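Side-chain contacts in gamma-glutamyl-gamma-aminobutyraldehyde dehydrogenase (Burkholderia cenocepacia, PDB 4LIH), which probably oxidises aldehydes, such as the gamma-glutamyl-gamma-aminobutyraldehyde of its name, to carboxylic acids with NAD+ or NADP+ as the hydride acceptor: residues A15-K20 and H105-S110; L112-A117 and G122-V127; A182-G187 and G482-L487; D291-T296 and A437-N442. One frame throughout, in Å; residues are numbered along the deposited sequence.

Contact 1: A15-K20 and H105-S110; sequences ADWQHK and HLDELS
Trp17 and Asp107 stand opposite each other with their CA atoms 9.0 Å apart, where the N-terminal helix 14-23 comes up to the first turn of helix 106-117. This is a peripheral helix-helix contact of the aldehyde dehydrogenase fold, away from the predicted active site, made by two side chains of the first helix reaching the side chain and carbonyl of Asp107. Trp17 does most of the spanning: with CG anti to its carbonyl carbon (chi1 -69°), the indole reaches across so that its six-membered ring meets Asp107 edge-on. Trp17 CZ3 lies 3.6 Å from Asp107 O, which sits near the ring plane. The neighbouring Trp17 CH2 is 3.9 Å from Asp107 OD1, and the carboxylate is turned 80° from the ring, nearly perpendicular to it. Lys20, one turn further on, bends at chi3 and chi4 and crosses Asp107 at about a right angle, putting its CE 4.1 Å from Asp107 CB. Its charged end, Lys20 NZ, stays 4.2 Å from Asp107 OD2, beyond a salt bridge, so any attraction is probably long-range. Leu12 packs on Trp17, Lys20 and Asp107, while Ile121 of helix 121-142 also touches the indole. Within the second helix, Leu106 O accepts twice from Ser110, whose OG at 2.8 Å and backbone N approach it from opposite faces of the carbonyl plane.

Contact 2: L112-A117 and G122-V127; sequences LETLDA and GDTTTV
Thr114 and Thr124 meet through their hydroxyls in the tight, buried part of this contact, Thr114 OG1 lying 2.9 Å from Thr124 OG1. Both oxygens have further partners: Thr114 OG1 hydrogen-bonds to Lys119 O, and Thr124 OG1 to Ser110 O, which lies one turn before Thr114. The hydroxyl pair is thus set into a small polar cluster amid otherwise close packing. Thr124 holds OG1 between its backbone N and carbonyl carbon (chi1 61°), which leaves the methyl CG2 anti to the carbonyl carbon, with Thr124 CG2 also 3.5 Å from Thr114 OG1. The same methyl rests against the aliphatic part of Glu113, with Thr124 CG2 3.8 Å from Glu113 CG. These contacts brace a helix-loop-helix unit, in which helix 106-117 is followed after a three-residue link by helix 121-142. Glu113 bends at chi2 (82°), leading its carboxylate away from Thr124 to Thr207 OG1 on helix 206-218 and the backbone N of Ile179 on helix 178-191. The loose side is the far end of 122-127, where Thr126 and Val127 are exposed to solvent and the helix widens into a pi-type turn at 124-127. There Asp123 O takes two backbone donors, Val127 N at 2.7 Å and Thr126 N at 3.2 Å. The Thr126 side chain folds back on its own helix, OG1 donating to Gly122 O at 2.7 Å in the carbonyl plane.

Contact 3: A182-G187 and G482-L487; sequences AAWKFG and GRDKSL
Lys485 lays its aliphatic chain over one face of the Trp184 indole while the preceding residue, Asp484, takes the ammonium group of Lys185. The first of these is a CH-pi contact: Lys485 CG lies 3.9 Å from the centroid of the Trp184 six-membered ring, 11° off its normal. The next carbon, Lys485 CD, comes within 3.5 Å of Trp184 CZ2. Asp484 CB also touches the indole, 3.7 Å from Trp184 CE3, with the carboxylate almost perpendicular to the ring. The polar half is a buried salt bridge in which Lys185 NZ donates at 2.8 Å to Asp484 OD2, on its syn lone pair. Lys185 starts away from the loop, and a bend at chi2 (-49°) brings its end back to the carboxylate. Water completes the first shell: one molecule donates to Trp184 O at 2.9 Å and accepts from Lys485 N at 2.8 Å, and a second donates to both Trp184 O and Asp484 OD1. Further out, Thr250 OG1 shares Lys185 NZ, Asp468 O takes Lys485 NZ, and Phe473 meets Trp184 edge-to-face. Arg483 bridges to Glu495 of a neighbouring subunit. Helix 178-191 thereby joins the loop before strand 494-502 beside the predicted active site, where Asp484 N bonds weakly to Glu274 OE1. The Lys185-Asp484 pair resembles the lysine-acid pair proposed in related aldehyde dehydrogenases to relay protons for the catalytic glutamate; a similar role is possible here, though no continuous hydrogen-bonded path to Glu274 is established.

Contact 4: D291-T296 and A437-N442; sequences DRAAQT and AVWTSN
Trp439 projects from strand 435-439 onto helix 290-302, and three residues of the helix, Arg292, Ala293 and Thr296, gather round its six-membered ring. The setting is an alpha/beta layer: the helix belongs to the beta-alpha-beta connection between parallel strands 280-283 and 314-318, and strand 435-439 pairs with 280-283 in the same sheet. Residues 291-296 and 437-439 run nearly antiparallel, at 155°, their axes 10.9 Å apart at closest approach, a gap that the indole spans. Apolar contact comes first. Ala293 CB lies over one ring face, 3.9 Å from the centroid of the Trp439 six-membered ring and 20° off its normal, a CH-pi contact offset toward CE3. Thr296 instead meets the ring edge, its methyl CG2 3.5 Å from Trp439 CZ2 and near the ring plane. The charged contact is oblique: Arg292 NH1 is 3.6 Å from Trp439 CZ3, a carbon that sits over the guanidinium face while the two planes stand 47° apart. A bend at chi3 swings the Arg292 end over to the ring, and NH1 also donates to Asn461 O, which helps hold the group in place. Among polar interactions, Trp439 NE1 bonds to Asn281 OD1 on the adjoining strand, so the indole is fixed at its pyrrole side too. Beyond the strand, Thr440 OG1 accepts from Asn442 N in an ST turn, and Ser441 makes backbone hydrogen bonds to a neighbouring subunit. On the helix, Thr296 OG1 donates at 2.8 Å to Arg292 O, from above the carbonyl plane.

Overall arrangement
From the N terminus, contact 1 closes first, bringing helix 14-23 to the start of helix 106-117 across 84 residues. Contact 2 follows in series, a short-range closure between that helix and helix 121-142. The two share helix 106-117 and touch directly: Trp17 and Ser110 of contact 1 both pack on Thr125, so they form one helical patch. Contact 3 spans the longest loop, joining helix 178-191 to the segment before strand 494-502 near the predicted active site. Contact 4 is nested inside that loop and ties a helix to strand 435-439 of the sheet that also holds strands 280-283 and 314-318, its centre about 28 Å from that of contact 3. None of the four cross.

Contact 1: A15-K20 and H105-S110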
loop_
_atom_site.group_PDB
_atom_site.type_symbol
_atom_site.label_atom_id
_atom_site.label_comp_id
_atom_site.label_asym_id
_atom_site.label_seq_id
_atom_site.Cartn_x
_atom_site.Cartn_y
_atom_site.Cartn_z
ATOM N N ALA A 15 21.844 -2.117 45.834
ATOM C CA ALA A 15 22.686 -3.176 46.395
ATOM C C ALA A 15 22.672 -4.434 45.524
ATOM O O ALA A 15 23.708 -5.078 45.341
ATOM C CB ALA A 15 22.238 -3.507 47.835
ATOM N N ASP A 16 21.498 -4.765 44.990
ATOM C CA ASP A 16 21.338 -5.927 44.094
ATOM C C ASP A 16 22.183 -5.743 42.832
ATOM O O ASP A 16 22.893 -6.654 42.421
ATOM C CB ASP A 16 19.881 -6.134 43.662
ATOM C CG ASP A 16 18.975 -6.621 44.790
ATOM O OD1 ASP A 16 19.470 -6.996 45.883
ATOM O OD2 ASP A 16 17.756 -6.612 44.557
ATOM N N TRP A 17 22.118 -4.553 42.239
ATOM C CA TRP A 17 22.892 -4.273 41.022
ATOM C C TRP A 17 24.387 -4.277 41.295
ATOM O O TRP A 17 25.157 -4.809 40.487
ATOM C CB TRP A 17 22.453 -2.958 40.367
ATOM C CG TRP A 17 21.077 -3.040 39.767
ATOM C CD1 TRP A 17 19.973 -2.353 40.161
ATOM C CD2 TRP A 17 20.664 -3.880 38.675
ATOM N NE1 TRP A 17 18.899 -2.704 39.390
ATOM C CE2 TRP A 17 19.289 -3.646 38.471
ATOM C CE3 TRP A 17 21.328 -4.791 37.846
ATOM C CZ2 TRP A 17 18.551 -4.295 37.455
ATOM C CZ3 TRP A 17 20.592 -5.448 36.836
ATOM C CH2 TRP A 17 19.216 -5.176 36.650
ATOM N N GLN A 18 24.796 -3.697 42.418
ATOM C CA GLN A 18 26.205 -3.709 42.815
ATOM C C GLN A 18 26.722 -5.133 42.999
ATOM O O GLN A 18 27.812 -5.450 42.550
ATOM C CB GLN A 18 26.417 -2.917 44.112
ATOM C CG GLN A 18 26.249 -1.413 43.940
ATOM C CD GLN A 18 26.264 -0.657 45.255
ATOM O OE1 GLN A 18 25.654 -1.075 46.238
ATOM N NE2 GLN A 18 26.973 0.464 45.276
ATOM N N HIS A 19 25.930 -5.992 43.632
ATOM C CA HIS A 19 26.312 -7.392 43.786
ATOM C C HIS A 19 26.404 -8.158 42.455
ATOM O O HIS A 19 27.347 -8.892 42.229
ATOM C CB HIS A 19 25.354 -8.118 44.716
ATOM C CG HIS A 19 25.867 -9.454 45.151
ATOM N ND1 HIS A 19 25.402 -10.640 44.622
ATOM C CD2 HIS A 19 26.845 -9.789 46.026
ATOM C CE1 HIS A 19 26.050 -11.649 45.175
ATOM N NE2 HIS A 19 26.940 -11.160 46.022
ATOM N N LYS A 20 25.422 -7.987 41.576
ATOM C CA LYS A 20 25.507 -8.547 40.233
ATOM C C LYS A 20 26.763 -8.031 39.481
ATOM O O LYS A 20 27.451 -8.806 38.857
ATOM C CB LYS A 20 24.222 -8.247 39.476
ATOM C CG LYS A 20 24.041 -9.050 38.194
ATOM C CD LYS A 20 22.847 -8.565 37.379
ATOM C CE LYS A 20 21.533 -8.634 38.145
ATOM N NZ LYS A 20 21.017 -10.016 38.388
ATOM N N HIS A 105 17.657 -12.541 29.218
ATOM C CA HIS A 105 18.894 -11.984 29.748
ATOM C C HIS A 105 18.796 -10.471 29.979
ATOM O O HIS A 105 19.807 -9.772 30.012
ATOM C CB HIS A 105 20.037 -12.309 28.796
ATOM C CG HIS A 105 20.341 -13.773 28.709
ATOM N ND1 HIS A 105 21.306 -14.371 29.496
ATOM C CD2 HIS A 105 19.808 -14.763 27.953
ATOM C CE1 HIS A 105 21.362 -15.663 29.220
ATOM N NE2 HIS A 105 20.467 -15.927 28.285
ATOM N N LEU A 106 17.586 -9.967 30.173
ATOM C CA LEU A 106 17.419 -8.522 30.285
ATOM C C LEU A 106 18.264 -7.891 31.403
ATOM O O LEU A 106 18.821 -6.815 31.190
ATOM C CB LEU A 106 15.956 -8.115 30.442
ATOM C CG LEU A 106 15.783 -6.593 30.606
ATOM C CD1 LEU A 106 14.650 -6.049 29.760
ATOM C CD2 LEU A 106 15.579 -6.229 32.054
ATOM N N ASP A 107 18.310 -8.508 32.595
ATOM C CA ASP A 107 19.084 -7.927 33.718
ATOM C C ASP A 107 20.581 -7.811 33.377
ATOM O O ASP A 107 21.168 -6.757 33.580
ATOM C CB ASP A 107 18.933 -8.723 35.028
ATOM C CG ASP A 107 17.554 -8.597 35.634
ATOM O OD1 ASP A 107 16.734 -7.791 35.199
ATOM O OD2 ASP A 107 17.279 -9.328 36.589
ATOM N N GLU A 108 21.161 -8.880 32.846
ATOM C CA GLU A 108 22.562 -8.889 32.412
ATOM C C GLU A 108 22.841 -7.816 31.346
ATOM O O GLU A 108 23.820 -7.065 31.443
ATOM C CB GLU A 108 22.966 -10.252 31.861
ATOM C CG GLU A 108 24.431 -10.371 31.518
ATOM C CD GLU A 108 24.766 -11.590 30.704
ATOM O OE1 GLU A 108 23.851 -12.382 30.368
ATOM O OE2 GLU A 108 25.953 -11.762 30.395
ATOM N N LEU A 109 21.952 -7.724 30.365
ATOM C CA LEU A 109 22.166 -6.803 29.250
ATOM C C LEU A 109 22.004 -5.360 29.735
ATOM O O LEU A 109 22.736 -4.466 29.340
ATOM C CB LEU A 109 21.193 -7.108 28.112
ATOM C CG LEU A 109 21.465 -8.365 27.313
ATOM C CD1 LEU A 109 20.302 -8.656 26.375
ATOM C CD2 LEU A 109 22.773 -8.229 26.547
ATOM N N SER A 110 20.987 -5.137 30.542
ATOM C CA SER A 110 20.781 -3.830 31.146
ATOM C C SER A 110 22.000 -3.411 31.988
ATOM O O SER A 110 22.463 -2.262 31.890
ATOM C CB SER A 110 19.521 -3.839 31.973
ATOM O OG SER A 110 18.387 -4.099 31.181
#

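Contact 2: L112-A117 and G122-V127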
loop_
_atom_site.group_PDB
_atom_site.type_symbol
_atom_site.label_atom_id
_atom_site.label_comp_id
_atom_site.label_asym_id
_atom_site.label_seq_id
_atom_site.Cartn_x
_atom_site.Cartn_y
_atom_site.Cartn_z
ATOM N N LEU A 112 25.200 -4.551 31.794
ATOM C CA LEU A 112 26.305 -4.307 30.887
ATOM C C LEU A 112 26.235 -2.912 30.268
ATOM O O LEU A 112 27.253 -2.217 30.252
ATOM C CB LEU A 112 26.340 -5.346 29.765
ATOM C CG LEU A 112 26.740 -6.736 30.160
ATOM C CD1 LEU A 112 26.425 -7.685 29.015
ATOM C CD2 LEU A 112 28.241 -6.758 30.468
ATOM N N GLU A 113 25.047 -2.510 29.802
ATOM C CA GLU A 113 24.837 -1.194 29.182
ATOM C C GLU A 113 25.092 -0.037 30.139
ATOM O O GLU A 113 25.634 0.988 29.731
ATOM C CB GLU A 113 23.388 -1.061 28.635
ATOM C CG GLU A 113 23.158 0.051 27.592
ATOM C CD GLU A 113 23.565 -0.401 26.201
ATOM O OE1 GLU A 113 24.555 -1.130 26.064
ATOM O OE2 GLU A 113 22.863 -0.104 25.245
ATOM N N THR A 114 24.632 -0.198 31.378
ATOM C CA THR A 114 24.757 0.812 32.445
ATOM C C THR A 114 26.236 0.918 32.870
ATOM O O THR A 114 26.747 2.010 33.000
ATOM C CB THR A 114 23.864 0.456 33.664
ATOM O OG1 THR A 114 22.474 0.683 33.351
ATOM C CG2 THR A 114 24.249 1.247 34.902
ATOM N N LEU A 115 26.917 -0.223 33.026
ATOM C CA LEU A 115 28.366 -0.192 33.306
ATOM C C LEU A 115 29.222 0.424 32.215
ATOM O O LEU A 115 30.127 1.200 32.503
ATOM C CB LEU A 115 28.898 -1.607 33.577
ATOM C CG LEU A 115 28.331 -2.244 34.834
ATOM C CD1 LEU A 115 28.681 -3.746 34.851
ATOM C CD2 LEU A 115 28.825 -1.536 36.079
ATOM N N ASP A 116 28.912 0.067 30.970
ATOM C CA ASP A 116 29.702 0.404 29.788
ATOM C C ASP A 116 29.561 1.892 29.427
ATOM O O ASP A 116 30.544 2.566 29.103
ATOM C CB ASP A 116 29.212 -0.508 28.630
ATOM C CG ASP A 116 30.231 -0.691 27.507
ATOM O OD1 ASP A 116 31.381 -0.221 27.675
ATOM O OD2 ASP A 116 29.879 -1.326 26.456
ATOM N N ALA A 117 28.333 2.406 29.510
ATOM C CA ALA A 117 28.023 3.717 28.913
ATOM C C ALA A 117 27.517 4.755 29.914
ATOM O O ALA A 117 27.292 5.884 29.518
ATOM C CB ALA A 117 27.007 3.532 27.803
ATOM N N GLY A 122 17.627 2.316 35.694
ATOM C CA GLY A 122 16.183 2.485 35.576
ATOM C C GLY A 122 15.805 2.719 34.097
ATOM O O GLY A 122 14.688 2.406 33.663
ATOM N N ASP A 123 16.721 3.298 33.330
ATOM C CA ASP A 123 16.554 3.510 31.898
ATOM C C ASP A 123 16.839 2.257 31.058
ATOM O O ASP A 123 16.055 1.880 30.163
ATOM C CB ASP A 123 17.493 4.653 31.430
ATOM C CG ASP A 123 17.103 6.071 31.990
ATOM O OD1 ASP A 123 16.043 6.250 32.641
ATOM O OD2 ASP A 123 17.840 7.054 31.679
ATOM N N THR A 124 17.988 1.618 31.302
ATOM C CA THR A 124 18.413 0.465 30.477
ATOM C C THR A 124 17.505 -0.752 30.588
ATOM O O THR A 124 17.313 -1.484 29.612
ATOM C CB THR A 124 19.876 0.042 30.706
ATOM O OG1 THR A 124 20.087 -0.365 32.073
ATOM C CG2 THR A 124 20.800 1.167 30.319
ATOM N N THR A 125 16.941 -0.953 31.778
ATOM C CA THR A 125 16.012 -2.031 32.019
ATOM C C THR A 125 14.641 -1.839 31.397
ATOM O O THR A 125 13.917 -2.824 31.196
ATOM C CB THR A 125 15.814 -2.304 33.527
ATOM O OG1 THR A 125 15.316 -1.127 34.169
ATOM C CG2 THR A 125 17.127 -2.745 34.179
ATOM N N THR A 126 14.282 -0.589 31.080
ATOM C CA THR A 126 12.963 -0.274 30.618
ATOM C C THR A 126 12.871 0.344 29.215
ATOM O O THR A 126 11.859 0.190 28.552
ATOM C CB THR A 126 12.249 0.681 31.590
ATOM O OG1 THR A 126 12.941 1.938 31.626
ATOM C CG2 THR A 126 12.206 0.064 32.957
ATOM N N VAL A 127 13.905 1.033 28.778
ATOM C CA VAL A 127 13.932 1.683 27.479
ATOM C C VAL A 127 14.858 0.910 26.559
ATOM O O VAL A 127 14.419 0.404 25.532
ATOM C CB VAL A 127 14.358 3.162 27.607
ATOM C CG1 VAL A 127 14.656 3.781 26.240
ATOM C CG2 VAL A 127 13.300 3.970 28.382
#

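Contact 3: A182-G187 and G482-L487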
loop_
_atom_site.group_PDB
_atom_site.type_symbol
_atom_site.label_atom_id
_atom_site.label_comp_id
_atom_site.label_asym_id
_atom_site.label_seq_id
_atom_site.Cartn_x
_atom_site.Cartn_y
_atom_site.Cartn_z
ATOM N N ALA A 182 22.134 -0.221 17.759
ATOM C CA ALA A 182 22.591 -1.464 17.102
ATOM C C ALA A 182 21.391 -2.213 16.526
ATOM O O ALA A 182 21.341 -2.527 15.326
ATOM C CB ALA A 182 23.415 -2.333 18.066
ATOM N N ALA A 183 20.408 -2.474 17.374
ATOM C CA ALA A 183 19.217 -3.222 16.979
ATOM C C ALA A 183 18.398 -2.493 15.889
ATOM O O ALA A 183 17.805 -3.123 15.037
ATOM C CB ALA A 183 18.359 -3.450 18.187
ATOM N N TRP A 184 18.352 -1.159 15.927
ATOM C CA TRP A 184 17.661 -0.385 14.850
ATOM C C TRP A 184 18.288 -0.646 13.467
ATOM O O TRP A 184 17.604 -0.578 12.443
ATOM C CB TRP A 184 17.712 1.132 15.134
ATOM C CG TRP A 184 16.699 1.584 16.110
ATOM C CD1 TRP A 184 15.994 0.798 16.977
ATOM C CD2 TRP A 184 16.260 2.926 16.343
ATOM N NE1 TRP A 184 15.162 1.573 17.752
ATOM C CE2 TRP A 184 15.291 2.879 17.369
ATOM C CE3 TRP A 184 16.613 4.172 15.802
ATOM C CZ2 TRP A 184 14.647 4.032 17.869
ATOM C CZ3 TRP A 184 15.941 5.326 16.273
ATOM C CH2 TRP A 184 14.988 5.231 17.309
ATOM N N LYS A 185 19.592 -0.907 13.453
ATOM C CA LYS A 185 20.269 -1.391 12.242
ATOM C C LYS A 185 20.056 -2.883 12.002
ATOM O O LYS A 185 19.568 -3.274 10.947
ATOM C CB LYS A 185 21.773 -1.109 12.246
ATOM C CG LYS A 185 22.216 0.316 12.577
ATOM C CD LYS A 185 21.504 1.404 11.828
ATOM C CE LYS A 185 22.107 2.734 12.226
ATOM N NZ LYS A 185 21.307 3.878 11.721
ATOM N N PHE A 186 20.418 -3.741 12.949
ATOM C CA PHE A 186 20.437 -5.179 12.639
ATOM C C PHE A 186 19.051 -5.844 12.591
ATOM O O PHE A 186 18.895 -6.898 11.981
ATOM C CB PHE A 186 21.428 -5.954 13.539
ATOM C CG PHE A 186 21.086 -6.002 15.012
ATOM C CD1 PHE A 186 19.936 -6.637 15.478
ATOM C CD2 PHE A 186 21.989 -5.527 15.958
ATOM C CE1 PHE A 186 19.676 -6.705 16.828
ATOM C CE2 PHE A 186 21.729 -5.603 17.310
ATOM C CZ PHE A 186 20.581 -6.206 17.755
ATOM N N GLY A 187 18.099 -5.291 13.307
ATOM C CA GLY A 187 16.694 -5.768 13.265
ATOM C C GLY A 187 16.144 -5.793 11.860
ATOM O O GLY A 187 15.856 -6.863 11.303
ATOM N N GLY A 482 17.700 8.791 4.877
ATOM C CA GLY A 482 17.076 7.482 5.130
ATOM C C GLY A 482 16.443 7.534 6.502
ATOM O O GLY A 482 16.557 8.553 7.193
ATOM N N ARG A 483 15.761 6.439 6.862
ATOM C CA ARG A 483 15.040 6.344 8.077
ATOM C C ARG A 483 15.331 4.989 8.788
ATOM O O ARG A 483 15.429 3.923 8.184
ATOM C CB ARG A 483 13.554 6.504 7.807
ATOM C CG ARG A 483 13.152 7.791 7.075
ATOM C CD ARG A 483 13.299 8.907 8.056
ATOM N NE ARG A 483 12.891 10.210 7.590
ATOM C CZ ARG A 483 13.684 11.089 7.010
ATOM N NH1 ARG A 483 14.946 10.811 6.759
ATOM N NH2 ARG A 483 13.195 12.267 6.715
ATOM N N ASP A 484 15.380 5.050 10.101
ATOM C CA ASP A 484 15.266 3.921 10.986
ATOM C C ASP A 484 13.838 3.752 11.515
ATOM O O ASP A 484 13.026 4.706 11.465
ATOM C CB ASP A 484 16.278 4.080 12.134
ATOM C CG ASP A 484 17.754 3.818 11.716
ATOM O OD1 ASP A 484 18.089 3.382 10.593
ATOM O OD2 ASP A 484 18.639 4.070 12.584
ATOM N N LYS A 485 13.522 2.521 11.981
ATOM C CA LYS A 485 12.163 2.137 12.337
ATOM C C LYS A 485 11.218 2.157 11.099
ATOM O O LYS A 485 11.538 2.772 10.059
ATOM C CB LYS A 485 11.591 3.015 13.471
ATOM C CG LYS A 485 12.503 3.217 14.687
ATOM C CD LYS A 485 11.718 3.646 15.939
ATOM C CE LYS A 485 11.066 5.002 15.803
ATOM N NZ LYS A 485 10.266 5.304 17.004
ATOM N N SER A 486 10.084 1.481 11.224
ATOM C CA SER A 486 9.014 1.393 10.235
ATOM C C SER A 486 9.474 0.540 9.090
ATOM O O SER A 486 10.666 0.196 8.998
ATOM C CB SER A 486 8.616 2.769 9.693
ATOM O OG SER A 486 9.453 3.191 8.640
ATOM N N LEU A 487 8.536 0.212 8.218
ATOM C CA LEU A 487 8.837 -0.617 7.048
ATOM C C LEU A 487 9.820 0.078 6.128
ATOM O O LEU A 487 10.564 -0.587 5.425
ATOM C CB LEU A 487 7.585 -0.990 6.265
ATOM C CG LEU A 487 6.611 -1.879 7.037
ATOM C CD1 LEU A 487 5.359 -1.999 6.174
ATOM C CD2 LEU A 487 7.213 -3.223 7.300
HETATM O O HOH W 1 14.942 0.345 12.913
HETATM O O HOH W 2 18.022 0.897 10.191
#

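Contact 4: D291-T296 and A437-N442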
loop_
_atom_site.group_PDB
_atom_site.type_symbol
_atom_site.label_atom_id
_atom_site.label_comp_id
_atom_site.label_asym_id
_atom_site.label_seq_id
_atom_site.Cartn_x
_atom_site.Cartn_y
_atom_site.Cartn_z
ATOM N N ASP A 291 2.420 22.284 32.909
ATOM C CA ASP A 291 3.206 21.441 33.793
ATOM C C ASP A 291 3.788 20.243 33.070
ATOM O O ASP A 291 4.994 19.991 33.182
ATOM C CB ASP A 291 2.376 20.993 35.006
ATOM C CG ASP A 291 2.068 22.137 35.913
ATOM O OD1 ASP A 291 3.032 22.822 36.302
ATOM O OD2 ASP A 291 0.880 22.387 36.201
ATOM N N ARG A 292 2.950 19.524 32.324
ATOM C CA ARG A 292 3.463 18.413 31.496
ATOM C C ARG A 292 4.481 18.941 30.500
ATOM O O ARG A 292 5.539 18.348 30.320
ATOM C CB ARG A 292 2.362 17.638 30.755
ATOM C CG ARG A 292 2.916 16.441 29.960
ATOM C CD ARG A 292 1.856 15.379 29.627
ATOM N NE ARG A 292 0.897 15.822 28.619
ATOM C CZ ARG A 292 1.129 15.826 27.297
ATOM N NH1 ARG A 292 2.257 15.374 26.840
ATOM N NH2 ARG A 292 0.208 16.263 26.431
ATOM N N ALA A 293 4.174 20.061 29.860
ATOM C CA ALA A 293 5.126 20.637 28.907
ATOM C C ALA A 293 6.480 20.954 29.541
ATOM O O ALA A 293 7.508 20.707 28.919
ATOM C CB ALA A 293 4.540 21.856 28.202
ATOM N N ALA A 294 6.497 21.505 30.773
ATOM C CA ALA A 294 7.754 21.872 31.440
ATOM C C ALA A 294 8.525 20.642 31.846
ATOM O O ALA A 294 9.745 20.607 31.682
ATOM C CB ALA A 294 7.504 22.732 32.676
ATOM N N GLN A 295 7.822 19.645 32.396
ATOM C CA GLN A 295 8.434 18.369 32.738
ATOM C C GLN A 295 8.995 17.660 31.534
ATOM O O GLN A 295 10.081 17.123 31.600
ATOM C CB GLN A 295 7.452 17.462 33.476
ATOM C CG GLN A 295 7.222 17.979 34.902
ATOM C CD GLN A 295 6.041 17.362 35.567
ATOM O OE1 GLN A 295 5.405 16.445 35.020
ATOM N NE2 GLN A 295 5.697 17.884 36.759
ATOM N N THR A 296 8.263 17.703 30.438
ATOM C CA THR A 296 8.684 17.029 29.171
ATOM C C THR A 296 9.849 17.787 28.524
ATOM O O THR A 296 10.720 17.163 27.926
ATOM C CB THR A 296 7.470 16.928 28.228
ATOM O OG1 THR A 296 6.465 16.167 28.891
ATOM C CG2 THR A 296 7.772 16.264 26.903
ATOM N N ALA A 437 9.254 19.891 17.843
ATOM C CA ALA A 437 7.943 19.767 18.517
ATOM C C ALA A 437 7.213 21.079 18.667
ATOM O O ALA A 437 7.849 22.139 18.626
ATOM C CB ALA A 437 8.151 19.145 19.870
ATOM N N VAL A 438 5.868 21.013 18.771
ATOM C CA VAL A 438 5.049 22.177 19.044
ATOM C C VAL A 438 3.970 21.818 20.068
ATOM O O VAL A 438 3.435 20.704 20.049
ATOM C CB VAL A 438 4.423 22.824 17.771
ATOM C CG1 VAL A 438 3.572 21.828 16.974
ATOM C CG2 VAL A 438 3.706 24.098 18.160
ATOM N N TRP A 439 3.745 22.741 21.007
ATOM C CA TRP A 439 2.717 22.556 22.046
ATOM C C TRP A 439 1.640 23.605 21.908
ATOM O O TRP A 439 1.903 24.801 22.115
ATOM C CB TRP A 439 3.298 22.630 23.461
ATOM C CG TRP A 439 4.347 21.578 23.751
ATOM C CD1 TRP A 439 5.591 21.510 23.201
ATOM C CD2 TRP A 439 4.218 20.414 24.597
ATOM N NE1 TRP A 439 6.250 20.440 23.680
ATOM C CE2 TRP A 439 5.431 19.714 24.507
ATOM C CE3 TRP A 439 3.203 19.914 25.425
ATOM C CZ2 TRP A 439 5.691 18.556 25.258
ATOM C CZ3 TRP A 439 3.431 18.741 26.138
ATOM C CH2 TRP A 439 4.669 18.062 26.037
ATOM N N THR A 440 0.417 23.149 21.620
ATOM C CA THR A 440 -0.725 24.013 21.384
ATOM C C THR A 440 -2.010 23.200 21.489
ATOM O O THR A 440 -2.053 22.021 21.115
ATOM C CB THR A 440 -0.671 24.713 20.006
ATOM O OG1 THR A 440 -1.794 25.589 19.866
ATOM C CG2 THR A 440 -0.664 23.698 18.824
ATOM N N SER A 441 -3.065 23.853 21.994
ATOM C CA SER A 441 -4.377 23.244 22.067
ATOM C C SER A 441 -5.194 23.439 20.786
ATOM O O SER A 441 -6.257 22.840 20.644
ATOM C CB SER A 441 -5.149 23.794 23.296
ATOM O OG SER A 441 -5.295 25.199 23.172
ATOM N N ASN A 442 -4.706 24.269 19.865
ATOM C CA ASN A 442 -5.483 24.729 18.722
ATOM C C ASN A 442 -5.288 23.782 17.549
ATOM O O ASN A 442 -4.172 23.492 17.186
ATOM C CB ASN A 442 -5.052 26.139 18.316
ATOM C CG ASN A 442 -5.903 26.722 17.209
ATOM O OD1 ASN A 442 -5.644 26.519 16.028
ATOM N ND2 ASN A 442 -6.946 27.456 17.588
#